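Local coordinates for protein HTH-type transcriptional activator AmpR (Citrobacter freundii, PDB 3KOS) that regulates transcription of the AmpC beta-lactamase gene as a DNA-binding activator of the LysR family, represented here by its effector-binding domain, at residues I16-T21 against Y61-G66. Sequence-based numbering, arbitrary orientation.
Sequences IGVVGT and YTIRYG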
loop_
_atom_site.group_PDB
_atom_site.type_symbol
_atom_site.label_atom_id
_atom_site.label_comp_id
_atom_site.label_asym_id
_atom_site.label_seq_id
_atom_site.Cartn_x
_atom_site.Cartn_y
_atom_site.Cartn_z
ATOM N N ILE A 16 17.779 1.598 -1.842
ATOM C CA ILE A 16 17.036 0.361 -1.983
ATOM C C ILE A 16 15.535 0.623 -2.109
ATOM O O ILE A 16 14.961 1.338 -1.302
ATOM C CB ILE A 16 17.290 -0.568 -0.802
ATOM C CG1 ILE A 16 18.800 -0.834 -0.669
ATOM C CG2 ILE A 16 16.540 -1.868 -0.984
ATOM C CD1 ILE A 16 19.141 -2.010 0.211
ATOM N N GLY A 17 14.924 0.027 -3.127
ATOM C CA GLY A 17 13.483 0.100 -3.327
ATOM C C GLY A 17 12.849 -1.206 -2.879
ATOM O O GLY A 17 13.150 -2.262 -3.433
ATOM N N VAL A 18 11.959 -1.134 -1.890
ATOM C CA VAL A 18 11.452 -2.326 -1.223
ATOM C C VAL A 18 9.936 -2.453 -1.422
ATOM O O VAL A 18 9.206 -1.509 -1.149
ATOM C CB VAL A 18 11.729 -2.257 0.308
ATOM C CG1 VAL A 18 11.280 -3.551 0.996
ATOM C CG2 VAL A 18 13.219 -2.019 0.572
ATOM N N VAL A 19 9.461 -3.609 -1.876
ATOM C CA VAL A 19 8.011 -3.798 -1.980
ATOM C C VAL A 19 7.394 -3.545 -0.598
ATOM O O VAL A 19 7.913 -4.008 0.417
ATOM C CB VAL A 19 7.638 -5.196 -2.555
ATOM C CG1 VAL A 19 8.232 -6.342 -1.699
ATOM C CG2 VAL A 19 6.130 -5.338 -2.692
ATOM N N GLY A 20 6.303 -2.778 -0.557
ATOM C CA GLY A 20 5.806 -2.258 0.703
ATOM C C GLY A 20 5.497 -3.345 1.711
ATOM O O GLY A 20 5.752 -3.200 2.913
ATOM N N THR A 21 4.932 -4.440 1.217
ATOM C CA THR A 21 4.549 -5.548 2.077
ATOM C C THR A 21 5.749 -6.075 2.861
ATOM O O THR A 21 5.654 -6.349 4.062
ATOM C CB THR A 21 3.900 -6.666 1.258
ATOM O OG1 THR A 21 2.704 -6.151 0.646
ATOM C CG2 THR A 21 3.535 -7.843 2.151
ATOM N N TYR A 61 19.608 -1.722 -5.125
ATOM C CA TYR A 61 18.924 -2.993 -4.966
ATOM C C TYR A 61 17.410 -2.799 -5.030
ATOM O O TYR A 61 16.897 -1.739 -4.671
ATOM C CB TYR A 61 19.217 -3.584 -3.591
ATOM C CG TYR A 61 20.496 -4.389 -3.475
ATOM C CD1 TYR A 61 20.867 -5.306 -4.454
ATOM C CD2 TYR A 61 21.300 -4.268 -2.351
ATOM C CE1 TYR A 61 22.031 -6.065 -4.320
ATOM C CE2 TYR A 61 22.456 -5.014 -2.215
ATOM C CZ TYR A 61 22.815 -5.905 -3.201
ATOM O OH TYR A 61 23.972 -6.644 -3.036
ATOM N N THR A 62 16.717 -3.850 -5.445
ATOM C CA THR A 62 15.255 -3.908 -5.390
ATOM C C THR A 62 14.856 -5.123 -4.559
ATOM O O THR A 62 15.324 -6.234 -4.807
ATOM C CB THR A 62 14.673 -4.091 -6.794
ATOM O OG1 THR A 62 15.122 -3.027 -7.639
ATOM C CG2 THR A 62 13.144 -4.099 -6.751
ATOM N N ILE A 63 14.010 -4.928 -3.554
ATOM C CA ILE A 63 13.472 -6.082 -2.854
ATOM C C ILE A 63 12.066 -6.279 -3.389
ATOM O O ILE A 63 11.292 -5.333 -3.439
ATOM C CB ILE A 63 13.491 -5.902 -1.342
ATOM C CG1 ILE A 63 14.956 -5.888 -0.856
ATOM C CG2 ILE A 63 12.702 -7.031 -0.685
ATOM C CD1 ILE A 63 15.123 -5.607 0.637
ATOM N N ARG A 64 11.764 -7.498 -3.828
ATOM C CA ARG A 64 10.548 -7.749 -4.581
ATOM C C ARG A 64 10.009 -9.152 -4.349
ATOM O O ARG A 64 10.713 -10.034 -3.844
ATOM C CB ARG A 64 10.835 -7.560 -6.074
ATOM C CG ARG A 64 11.775 -8.600 -6.634
ATOM C CD ARG A 64 12.599 -8.021 -7.782
ATOM N NE ARG A 64 11.753 -7.416 -8.803
ATOM C CZ ARG A 64 12.219 -6.761 -9.861
ATOM N NH1 ARG A 64 11.378 -6.234 -10.746
ATOM N NH2 ARG A 64 13.527 -6.633 -10.032
ATOM N N TYR A 65 8.757 -9.353 -4.751
ATOM C CA TYR A 65 8.107 -10.652 -4.676
ATOM C C TYR A 65 8.134 -11.275 -6.061
ATOM O O TYR A 65 7.798 -10.615 -7.043
ATOM C CB TYR A 65 6.650 -10.464 -4.247
ATOM C CG TYR A 65 5.786 -11.715 -4.262
ATOM C CD1 TYR A 65 5.084 -12.082 -5.405
ATOM C CD2 TYR A 65 5.643 -12.503 -3.123
ATOM C CE1 TYR A 65 4.271 -13.207 -5.424
ATOM C CE2 TYR A 65 4.828 -13.635 -3.130
ATOM C CZ TYR A 65 4.142 -13.972 -4.287
ATOM O OH TYR A 65 3.335 -15.081 -4.317
ATOM N N GLY A 66 8.527 -12.543 -6.143
ATOM C CA GLY A 66 8.531 -13.219 -7.424
ATOM C C GLY A 66 9.209 -14.573 -7.407
ATOM O O GLY A 66 9.367 -15.191 -6.349
#
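I16 and Y61 run alongside each other at one end of a parallel strand pair whose short segments run within 8° of parallel. The CB of I16 faces Y61 O, and from it CG1 turns anti to its own carbonyl carbon (chi1 -57°). CG1 packs on Y61 CB at 4.0 Å, while the other branch, CG2, lies against Y61 O. The tip, CD1, reaches the ring edge, near its plane, 4.0 Å from Y61 CD2. The ring turns off from the strand pair, and its hydroxyl hydrogen-bonds to S200 on helix 194-209.

Three backbone bonds run in the staggered pattern of parallel strands. G17 bonds to the two residues flanking its register partner T62: its N donates to Y61 O (3.1 Å), and its O receives I63 N (2.8 Å). V19 N takes the next step, donating to I63 O at 3.0 Å. A CB on G17 would point to the face where T62 and H48 touch; its absence leaves room for the weak hydrogen bond from H48 NE2 to G17 O.

Further along, V18 CG1 lies 4.0 Å from I63 CB. Beta-branched residues suit the extended backbone, and their apolar branches suit the face shared with I16 and Y61, where helix 20-37 supplies A23 and L27 to V18 and F22 to I63. V19 closes the strand at that helix's N-cap position; its CG1, flanked by N and C (chi1 57°), rests 3.7 Å from I63 O.

T21 OG1 hydrogen-bonds a MES buffer molecule, probably from the crystallisation solution, that Y65 also approaches and that may mark a pocket. Central strand 12-19 lies between 41-48 and 61-66, with antiparallel 181-187 next to 61-66, the sheet order of the type II periplasmic-binding-protein fold.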